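Local coordinates for zinc transport protein ZntB (Vibrio parahaemolyticus RIMD 2210633, PDB 3CK6) that probably takes up zinc ions across the inner membrane together with protons, as a homopentamer of the CorA metal ion transporter family with a funnel-shaped cytoplasmic domain, at residues I84-N87 and S91-D94; P114-M119 and N146-L151. The protein carries 1 engineered substitution. All coordinates share one frame; numbering follows the deposited sequence.

Both contacts belong to the alpha/beta part of the cytoplasmic domain, with centres 10 Å apart. Contact 1 closes the connection between the antiparallel strands 77-83 and 96-103; contact 2, later in the chain, sets the first turn of helix 116-126 beside helix 134-161. They meet at two places. Asn87 ND2 of contact 1 probably donates a hydrogen bond to Pro114 O of contact 2 over 3.0 Å, tying the strand connection to the chain just ahead of helix 116-126. At the other place Ile84 CG1 packs 3.7 Å from Lys148 O and against Ile149, so helix 134-161 serves both contacts. Neither is touched by another subunit of the pentamer.

Contact 1: I84-N87 and S91-D94; sequences INMN and SPED
Asn85 and Pro92 face each other in the long loop of the beta hairpin formed by strands 77-83 and 96-103, and the returning arm folds into a type I beta turn, Ser91 to Asp94. Two hydrogen bonds join the arms. Asn85 N gives a nearly straight one (178°) to Pro92 O, 3.0 Å away. With CG anti to the backbone N (chi1 -167°), the Asn85 amide reaches the end of the turn, where ND2 donates to Asp94 O, also at 3.0 Å; that oxygen lies close to the amide plane, and the N-H...O angle is 155°. The other end of this amide, OD1, accepts from Asn87 ND2 at 3.2 Å and more weakly from Asn87 N, so bonds at both ends fix its rotation. A CA-H...O contact runs back from Pro92 CA to Asn85 O, 3.1 Å.

The apolar contact is made by the Pro92 ring, whose CB lies 3.6 Å from Ile84 CG2. Tyr152 of helix 134-161 touches both Ile84 and Pro92. Within the turn, Asp94 N closes onto Ser91 O, while Ser91 OG reaches Asp94 OD2 in a weak bond of 3.3 Å.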
# COMPACT_ATOMS: atom_id res chain seq x y z
N ILE E 84 -23.31 10.74 12.05
CA ILE E 84 -23.09 11.81 13.06
C ILE E 84 -24.09 11.69 14.22
O ILE E 84 -25.27 11.40 14.01
CB ILE E 84 -23.17 13.21 12.40
CG1 ILE E 84 -22.13 13.33 11.28
CG2 ILE E 84 -22.92 14.36 13.42
CD1 ILE E 84 -20.65 13.15 11.76
N ASN E 85 -23.60 11.88 15.44
CA ASN E 85 -24.43 11.79 16.63
C ASN E 85 -24.97 13.20 16.91
O ASN E 85 -24.22 14.04 17.42
CB ASN E 85 -23.56 11.31 17.79
CG ASN E 85 -24.37 10.88 19.00
OD1 ASN E 85 -25.51 11.33 19.21
ND2 ASN E 85 -23.78 10.01 19.82
N MSE E 86 -26.23 13.46 16.57
CA MSE E 86 -26.80 14.81 16.76
C MSE E 86 -27.75 14.88 17.95
O MSE E 86 -28.72 15.65 17.98
CB MSE E 86 -27.46 15.36 15.49
CG MSE E 86 -26.51 16.05 14.50
SE MSE E 86 -25.05 17.13 15.23
CE MSE E 86 -26.06 18.40 16.29
N ASN E 87 -27.43 14.08 18.97
CA ASN E 87 -28.22 13.99 20.18
C ASN E 87 -27.53 14.68 21.37
O ASN E 87 -26.31 14.87 21.36
CB ASN E 87 -28.52 12.52 20.45
CG ASN E 87 -29.30 11.87 19.30
OD1 ASN E 87 -30.52 12.01 19.22
ND2 ASN E 87 -28.59 11.17 18.41
N SER E 91 -21.15 13.93 21.66
CA SER E 91 -20.45 14.74 20.68
C SER E 91 -20.81 14.18 19.32
O SER E 91 -21.01 12.96 19.20
CB SER E 91 -18.94 14.68 20.90
OG SER E 91 -18.60 14.62 22.27
N PRO E 92 -20.90 15.06 18.29
CA PRO E 92 -21.20 14.60 16.93
C PRO E 92 -20.26 13.50 16.45
O PRO E 92 -20.70 12.57 15.73
CB PRO E 92 -21.00 15.87 16.08
CG PRO E 92 -21.21 16.98 17.00
CD PRO E 92 -20.73 16.52 18.35
N GLU E 93 -18.99 13.60 16.85
CA GLU E 93 -17.93 12.67 16.41
C GLU E 93 -17.98 11.30 17.09
O GLU E 93 -17.31 10.38 16.64
CB GLU E 93 -16.53 13.29 16.59
CG GLU E 93 -16.02 13.29 18.02
CD GLU E 93 -16.25 14.62 18.72
OE1 GLU E 93 -17.06 15.44 18.22
OE2 GLU E 93 -15.59 14.86 19.76
N ASP E 94 -18.77 11.17 18.16
CA ASP E 94 -19.07 9.85 18.76
C ASP E 94 -20.20 9.18 17.97
O ASP E 94 -21.35 9.05 18.42
CB ASP E 94 -19.39 9.98 20.23
CG ASP E 94 -18.28 10.68 21.00
OD1 ASP E 94 -17.09 10.56 20.59
OD2 ASP E 94 -18.61 11.38 21.98

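Contact 2: P114-M119 and N146-L151; sequences PSRAIM and NGKIDL
Lys148 reaches from helix 134-161 to the first turn of helix 116-126, where the carbon part of its side chain lies against Arg116 and Ala117. The apolar touch is narrow: Lys148 CE comes 3.7 Å from Arg116 CG, the two chains crossing at a slant, and further back Lys148 CG rests 4.4 Å from Ala117 CB. A bend at chi2 (-56°) turns the lysine chain, which then runs extended to its ammonium group. Arg116 sets CG anti to its own backbone N (chi1 175°), which brings that carbon to the lysine; bends at chi2 and chi3 then lead the rest of the chain away from Lys148. The CA atoms nearest each other across the contact, Ala117 CA and Lys148 CA, are 7.0 Å apart.

These are two of the helices that accompany the sheet in the cytoplasmic domain of this CorA relative: the side chain of Ile118 touches Trp33 and His35 of strand 32-37, while Asn146, Ile149 and Asp150 meet the long helix 209-246, Asp150 through a salt bridge to Arg221.

The ammonium group finds its partner beyond this touch. Lys148 NZ forms a salt bridge with Glu120 of helix 116-126, one turn beyond Arg116, and Arg116 makes a weak, long ion pair with the same carboxylate. That shared anion probably eases the nearness of two like charges, with Arg116 NE 5.9 Å from Lys148 NZ. Helix 116-126 itself starts at Ser115, its N-cap, whose OG accepts from Ile118 N at 3.2 Å and 166°.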
# COMPACT_ATOMS: atom_id res chain seq x y z
N PRO E 114 -31.32 8.14 17.87
CA PRO E 114 -31.85 8.61 16.58
C PRO E 114 -30.82 9.20 15.62
O PRO E 114 -29.86 9.84 16.04
CB PRO E 114 -32.88 9.66 17.00
CG PRO E 114 -33.33 9.21 18.36
CD PRO E 114 -32.06 8.75 19.00
N SER E 115 -31.02 8.90 14.33
CA SER E 115 -30.26 9.45 13.22
C SER E 115 -31.16 10.47 12.51
O SER E 115 -32.31 10.15 12.17
CB SER E 115 -29.86 8.31 12.28
OG SER E 115 -29.81 8.69 10.89
N ARG E 116 -30.65 11.67 12.28
CA ARG E 116 -31.40 12.71 11.59
C ARG E 116 -31.70 12.27 10.15
O ARG E 116 -32.78 12.52 9.65
CB ARG E 116 -30.67 14.06 11.62
CG ARG E 116 -31.35 15.15 10.81
CD ARG E 116 -32.18 16.12 11.65
NE ARG E 116 -33.40 15.54 12.23
CZ ARG E 116 -34.65 15.88 11.88
NH1 ARG E 116 -34.87 16.79 10.94
NH2 ARG E 116 -35.68 15.29 12.49
N ALA E 117 -30.76 11.58 9.51
CA ALA E 117 -30.95 11.02 8.15
C ALA E 117 -32.20 10.13 8.01
O ALA E 117 -32.99 10.25 7.07
CB ALA E 117 -29.72 10.24 7.74
N ILE E 118 -32.35 9.21 8.96
CA ILE E 118 -33.52 8.33 8.97
C ILE E 118 -34.83 9.05 9.38
O ILE E 118 -35.88 8.77 8.80
CB ILE E 118 -33.25 7.03 9.77
CG1 ILE E 118 -32.17 6.20 9.05
CG2 ILE E 118 -34.55 6.20 9.89
CD1 ILE E 118 -31.62 5.04 9.84
N MSE E 119 -34.76 9.98 10.33
CA MSE E 119 -35.91 10.86 10.62
C MSE E 119 -36.44 11.56 9.39
O MSE E 119 -37.65 11.63 9.19
CB MSE E 119 -35.54 11.94 11.66
CG MSE E 119 -35.11 11.39 12.98
SE MSE E 119 -34.76 12.81 14.22
CE MSE E 119 -33.23 12.01 15.08
N ASN E 146 -24.26 10.11 4.54
CA ASN E 146 -23.23 10.93 3.85
C ASN E 146 -23.50 12.43 3.97
O ASN E 146 -22.61 13.19 4.37
CB ASN E 146 -23.16 10.60 2.34
CG ASN E 146 -22.45 9.30 2.04
OD1 ASN E 146 -21.75 8.76 2.91
ND2 ASN E 146 -22.61 8.79 0.79
N GLY E 147 -24.71 12.84 3.56
CA GLY E 147 -25.14 14.24 3.63
C GLY E 147 -24.91 14.87 5.00
O GLY E 147 -24.40 15.99 5.10
N LYS E 148 -25.30 14.17 6.06
CA LYS E 148 -25.07 14.71 7.42
C LYS E 148 -23.60 14.76 7.85
O LYS E 148 -23.20 15.65 8.59
CB LYS E 148 -25.94 13.98 8.46
CG LYS E 148 -27.45 14.01 8.14
CD LYS E 148 -27.97 15.43 7.99
CE LYS E 148 -29.45 15.44 7.68
NZ LYS E 148 -30.01 16.83 7.63
N ILE E 149 -22.80 13.79 7.38
CA ILE E 149 -21.35 13.83 7.63
C ILE E 149 -20.75 15.05 6.91
O ILE E 149 -19.96 15.80 7.52
CB ILE E 149 -20.63 12.53 7.19
CG1 ILE E 149 -21.03 11.36 8.10
CG2 ILE E 149 -19.11 12.74 7.25
CD1 ILE E 149 -20.68 9.97 7.55
N ASP E 150 -21.14 15.27 5.66
CA ASP E 150 -20.73 16.48 4.94
C ASP E 150 -21.04 17.74 5.73
O ASP E 150 -20.19 18.61 5.85
CB ASP E 150 -21.39 16.58 3.56
CG ASP E 150 -20.58 15.90 2.46
OD1 ASP E 150 -19.33 15.92 2.55
OD2 ASP E 150 -21.19 15.36 1.50
N LEU E 151 -22.26 17.85 6.27
CA LEU E 151 -22.68 19.04 7.01
C LEU E 151 -21.79 19.25 8.22
O LEU E 151 -21.39 20.39 8.50
CB LEU E 151 -24.16 18.98 7.45
CG LEU E 151 -25.22 19.44 6.43
CD1 LEU E 151 -26.60 18.87 6.75
CD2 LEU E 151 -25.29 20.99 6.30